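Hydrolase family protein (Deinococcus radiodurans R1, PDB 3CNH) probably acts as a phosphatase of the haloacid dehalogenase superfamily, with a metal-binding active site. Local coordinates at residues F8-I11 and G12-L16; D165-L168 and Q169-Q172. All coordinates share one frame; numbering follows the deposited sequence.

Leaving the N terminus, the chain runs along strand 6-9, in the middle of the parallel five-stranded sheet, and contact 1 closes the tight loop that follows it, before helix 22-32. Contact 2 comes much later, where strand 161-165, the neighbour of 6-9 in the sheet, passes into helix 168-176. Both are local turns in series along the sequence; neither nests in nor crosses the other. They meet in space because the ends of the two adjacent strands lie side by side: Asp10 and Gly12 from contact 1 and Asp166 from contact 2 bind the same sodium ion, and two waters on that ion are shared by the two contacts.

Contact 1: residues F8-I11 and G12-L16; sequences FWDI and GGVLL. With NA (sodium ion), chain C; PO4 (phosphate ion), chain D.
Asp10 and Val14 touch within the loop that follows strand 6-9, the first signature motif of the haloacid dehalogenase fold, where Asp10 occupies the position of the family's nucleophilic aspartate. Asp10 CB packs on Val14 CG2 at 3.9 Å. With CG anti to the backbone N (chi1 178°), the carboxylate reaches the ion site. Asp10 OD2 brushes Val14 CG2 at 3.3 Å and binds the sodium ion at 2.4 Å, while OD1 faces the bound phosphate and forms a salt bridge with Lys141. Gly12 O, folded back beside OD2, is a second ligand, 2.3 Å from the sodium. Phosphate O2, two waters and Asp166 OD1 bring the coordination to six.

The loop backbone also holds the phosphate: Gly12 N donates to its O3 over 2.8 Å, and Ile11 N adds a weak bond to the same oxygen. Behind this, a single helical turn, consistent with the squiggle of the superfamily, winds round Ile11 O, which accepts from three amides. Leu15 N lies in the carbonyl plane, on a lone pair of Ile11 O, at 2.9 Å but with a bent N-H (133°); Val14 N and Leu16 N approach from out of that plane, the latter almost straight (176°). Inside the turn, Gly13 N bonds to Leu16 O.

Apolar contacts complete the loop. Val14 CG1 meets the edge of the Trp9 indole, 3.7 Å from CE3, and Leu15 CD2 comes to that carbon obliquely. Ile11 and Leu16 lie side by side, with CG2 of Ile11 3.8 Å from CD1 of Leu16.

Contact 2: residues D165-L168 and Q169-Q172; sequences DDRL and QNVQ. With NA (sodium ion), chain C.
Asn170 lays its CB over the face of the Asp165 carboxylate, at the turn from strand 161-165 into helix 168-176, with the amide plane turned 68° from it. Asn170 CB sits 3.4 Å from Asp165 CG, and Asn170 ND2, also above the carboxylate plane, gives Asp165 OD1 a weak hydrogen bond of 3.3 Å. Asp165 OD1 also accepts from Arg167 N at 2.8 Å through its anti lone pair, forming an Asx turn that leads into the helix, with Arg167 at the N-cap position. Water 2 donates a third bond to OD1, accepts from Arg167 NE at the guanidinium edge, and binds the sodium ion. Asp165 OD2 forms a salt bridge with Lys141.

Arg167 and Asn170 run alongside each other, their planar ends steeply inclined (76°). The first helical turn is set by Val171 N bonding to Arg167 O at 3.1 Å and by Gln172 N to Leu168 O at 2.8 Å. On the outer surface the Gln172 amide leans over Leu168, CD resting 3.6 Å from CG.

Asp166 contributes OD1 to the sodium at 2.3 Å. In this motif IV acidic pair, then, Asp166 binds the metal directly, whereas Asp165 acts through a metal-bound water and would probably help orient Lys141 beside the phosphate.

Contact 1: residues F8-I11 and G12-L16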
loop_
_atom_site.group_PDB
_atom_site.type_symbol
_atom_site.label_atom_id
_atom_site.label_comp_id
_atom_site.label_asym_id
_atom_site.label_seq_id
_atom_site.Cartn_x
_atom_site.Cartn_y
_atom_site.Cartn_z
ATOM N N PHE A 8 -0.851 5.135 11.262
ATOM C CA PHE A 8 -1.165 5.000 9.848
ATOM C C PHE A 8 -0.089 4.124 9.225
ATOM O O PHE A 8 1.108 4.388 9.346
ATOM C CB PHE A 8 -1.163 6.372 9.176
ATOM C CG PHE A 8 -2.285 7.273 9.622
ATOM C CD1 PHE A 8 -2.184 7.993 10.805
ATOM C CD2 PHE A 8 -3.433 7.400 8.870
ATOM C CE1 PHE A 8 -3.224 8.819 11.229
ATOM C CE2 PHE A 8 -4.476 8.208 9.310
ATOM C CZ PHE A 8 -4.361 8.916 10.468
ATOM N N TRP A 9 -0.553 3.083 8.544
ATOM C CA TRP A 9 0.321 2.060 7.986
ATOM C C TRP A 9 0.274 1.933 6.473
ATOM O O TRP A 9 -0.757 1.780 5.850
ATOM C CB TRP A 9 -0.025 0.661 8.542
ATOM C CG TRP A 9 0.227 0.433 9.987
ATOM C CD1 TRP A 9 -0.541 0.857 11.041
ATOM C CD2 TRP A 9 1.329 -0.282 10.560
ATOM N NE1 TRP A 9 0.036 0.481 12.228
ATOM C CE2 TRP A 9 1.181 -0.228 11.966
ATOM C CE3 TRP A 9 2.443 -0.926 10.029
ATOM C CZ2 TRP A 9 2.084 -0.840 12.831
ATOM C CZ3 TRP A 9 3.318 -1.534 10.875
ATOM C CH2 TRP A 9 3.154 -1.465 12.267
ATOM N N ASP A 10 1.458 2.004 5.931
ATOM C CA ASP A 10 1.726 1.603 4.540
ATOM C C ASP A 10 1.479 0.086 4.567
ATOM O O ASP A 10 1.670 -0.583 5.617
ATOM C CB ASP A 10 3.189 1.964 4.278
ATOM C CG ASP A 10 3.698 1.614 2.958
ATOM O OD1 ASP A 10 2.938 1.593 1.999
ATOM O OD2 ASP A 10 4.970 1.431 2.891
ATOM N N ILE A 11 1.049 -0.462 3.437
ATOM C CA ILE A 11 0.845 -1.925 3.360
ATOM C C ILE A 11 2.009 -2.579 2.611
ATOM O O ILE A 11 2.776 -3.343 3.162
ATOM C CB ILE A 11 -0.497 -2.309 2.792
ATOM C CG1 ILE A 11 -1.611 -1.697 3.666
ATOM C CG2 ILE A 11 -0.654 -3.845 2.718
ATOM C CD1 ILE A 11 -3.035 -1.998 3.197
ATOM N N GLY A 12 2.159 -2.215 1.352
ATOM C CA GLY A 12 3.259 -2.777 0.532
ATOM C C GLY A 12 4.645 -2.415 1.036
ATOM O O GLY A 12 4.962 -1.240 1.192
ATOM N N GLY A 13 5.457 -3.431 1.252
ATOM C CA GLY A 13 6.814 -3.295 1.761
ATOM C C GLY A 13 6.920 -3.174 3.264
ATOM O O GLY A 13 8.023 -3.043 3.815
ATOM N N VAL A 14 5.765 -3.245 3.909
ATOM C CA VAL A 14 5.681 -3.136 5.372
ATOM C C VAL A 14 4.952 -4.352 5.942
ATOM O O VAL A 14 5.569 -5.270 6.518
ATOM C CB VAL A 14 5.040 -1.804 5.789
ATOM C CG1 VAL A 14 4.853 -1.681 7.296
ATOM C CG2 VAL A 14 5.903 -0.618 5.304
ATOM N N LEU A 15 3.646 -4.376 5.722
ATOM C CA LEU A 15 2.800 -5.484 6.206
ATOM C C LEU A 15 2.836 -6.696 5.278
ATOM O O LEU A 15 2.795 -7.854 5.688
ATOM C CB LEU A 15 1.355 -5.011 6.360
ATOM C CG LEU A 15 1.142 -3.953 7.453
ATOM C CD1 LEU A 15 -0.269 -3.359 7.363
ATOM C CD2 LEU A 15 1.444 -4.542 8.834
ATOM N N LEU A 16 2.887 -6.383 4.006
ATOM C CA LEU A 16 2.938 -7.376 2.923
ATOM C C LEU A 16 3.997 -6.968 1.939
ATOM O O LEU A 16 4.542 -5.871 2.002
ATOM C CB LEU A 16 1.595 -7.427 2.175
ATOM C CG LEU A 16 0.283 -7.651 2.972
ATOM C CD1 LEU A 16 -0.942 -7.539 2.035
ATOM C CD2 LEU A 16 0.296 -8.965 3.736
HETATM NA NA NA C . 5.657 0.873 0.681
HETATM P P PO4 D . 1.746 0.928 -0.603
HETATM O O1 PO4 D . 1.442 2.343 -0.418
HETATM O O2 PO4 D . 3.230 0.678 -0.307
HETATM O O3 PO4 D . 0.807 -0.069 0.095
HETATM O O4 PO4 D . 1.673 0.520 -2.074
HETATM O O HOH W 1 6.669 -0.186 -1.139
HETATM O O HOH W 2 5.855 3.044 0.112
#

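Contact 2: residues D165-L168 and Q169-Q172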
loop_
_atom_site.group_PDB
_atom_site.type_symbol
_atom_site.label_atom_id
_atom_site.label_comp_id
_atom_site.label_asym_id
_atom_site.label_seq_id
_atom_site.Cartn_x
_atom_site.Cartn_y
_atom_site.Cartn_z
ATOM N N ASP A 165 6.105 3.782 6.994
ATOM C CA ASP A 165 6.285 3.556 5.523
ATOM C C ASP A 165 7.680 3.051 5.287
ATOM O O ASP A 165 8.575 3.350 6.048
ATOM C CB ASP A 165 6.043 4.850 4.754
ATOM C CG ASP A 165 5.722 4.626 3.269
ATOM O OD1 ASP A 165 6.658 4.327 2.462
ATOM O OD2 ASP A 165 4.539 4.836 2.921
ATOM N N ASP A 166 7.893 2.324 4.194
ATOM C CA ASP A 166 9.255 1.831 3.928
ATOM C C ASP A 166 10.086 2.780 3.117
ATOM O O ASP A 166 11.281 2.578 2.988
ATOM C CB ASP A 166 9.332 0.431 3.305
ATOM C CG ASP A 166 8.691 0.322 1.975
ATOM O OD1 ASP A 166 7.714 1.043 1.717
ATOM O OD2 ASP A 166 9.118 -0.548 1.209
ATOM N N ARG A 167 9.435 3.804 2.563
ATOM C CA ARG A 167 10.138 4.783 1.722
ATOM C C ARG A 167 10.385 6.093 2.469
ATOM O O ARG A 167 9.452 6.730 2.946
ATOM C CB ARG A 167 9.336 5.062 0.440
ATOM C CG ARG A 167 9.059 3.815 -0.370
ATOM C CD ARG A 167 8.271 4.125 -1.655
ATOM N NE ARG A 167 7.618 2.939 -2.227
ATOM C CZ ARG A 167 8.035 2.322 -3.325
ATOM N NH1 ARG A 167 9.069 2.791 -3.993
ATOM N NH2 ARG A 167 7.389 1.253 -3.762
ATOM N N LEU A 168 11.643 6.519 2.453
ATOM C CA LEU A 168 12.060 7.759 3.094
ATOM C C LEU A 168 11.260 8.952 2.562
ATOM O O LEU A 168 10.871 9.811 3.325
ATOM C CB LEU A 168 13.538 8.019 2.908
ATOM C CG LEU A 168 14.072 9.297 3.547
ATOM C CD1 LEU A 168 13.949 9.297 5.078
ATOM C CD2 LEU A 168 15.521 9.452 3.076
ATOM N N GLN A 169 11.050 9.001 1.252
ATOM C CA GLN A 169 10.293 10.136 0.688
ATOM C C GLN A 169 8.914 10.266 1.329
ATOM O O GLN A 169 8.417 11.387 1.585
ATOM C CB GLN A 169 10.178 10.006 -0.833
ATOM C CG GLN A 169 9.496 11.175 -1.549
ATOM C CD GLN A 169 9.517 10.975 -3.073
ATOM O OE1 GLN A 169 10.096 9.987 -3.549
ATOM N NE2 GLN A 169 8.881 11.877 -3.835
ATOM N N ASN A 170 8.299 9.122 1.619
ATOM C CA ASN A 170 6.954 9.095 2.246
ATOM C C ASN A 170 7.028 9.499 3.720
ATOM O O ASN A 170 6.158 10.203 4.240
ATOM C CB ASN A 170 6.245 7.767 2.059
ATOM C CG ASN A 170 5.662 7.622 0.677
ATOM O OD1 ASN A 170 5.227 8.605 0.106
ATOM N ND2 ASN A 170 5.572 6.414 0.181
ATOM N N VAL A 171 8.082 9.049 4.393
ATOM C CA VAL A 171 8.305 9.413 5.788
ATOM C C VAL A 171 8.496 10.921 5.922
ATOM O O VAL A 171 7.902 11.613 6.791
ATOM C CB VAL A 171 9.518 8.624 6.389
ATOM C CG1 VAL A 171 9.951 9.200 7.735
ATOM C CG2 VAL A 171 9.152 7.131 6.449
ATOM N N GLN A 172 9.301 11.442 5.015
ATOM C CA GLN A 172 9.591 12.870 5.015
ATOM C C GLN A 172 8.347 13.706 4.718
ATOM O O GLN A 172 8.133 14.755 5.305
ATOM C CB GLN A 172 10.767 13.211 4.094
ATOM C CG GLN A 172 12.095 12.628 4.557
ATOM C CD GLN A 172 13.202 12.813 3.567
ATOM O OE1 GLN A 172 12.967 12.778 2.365
ATOM N NE2 GLN A 172 14.424 12.992 4.057
HETATM NA NA NA C . 5.657 0.873 0.681
HETATM O O HOH W 2 5.855 3.044 0.112
HETATM O O HOH W 1 6.669 -0.186 -1.139
#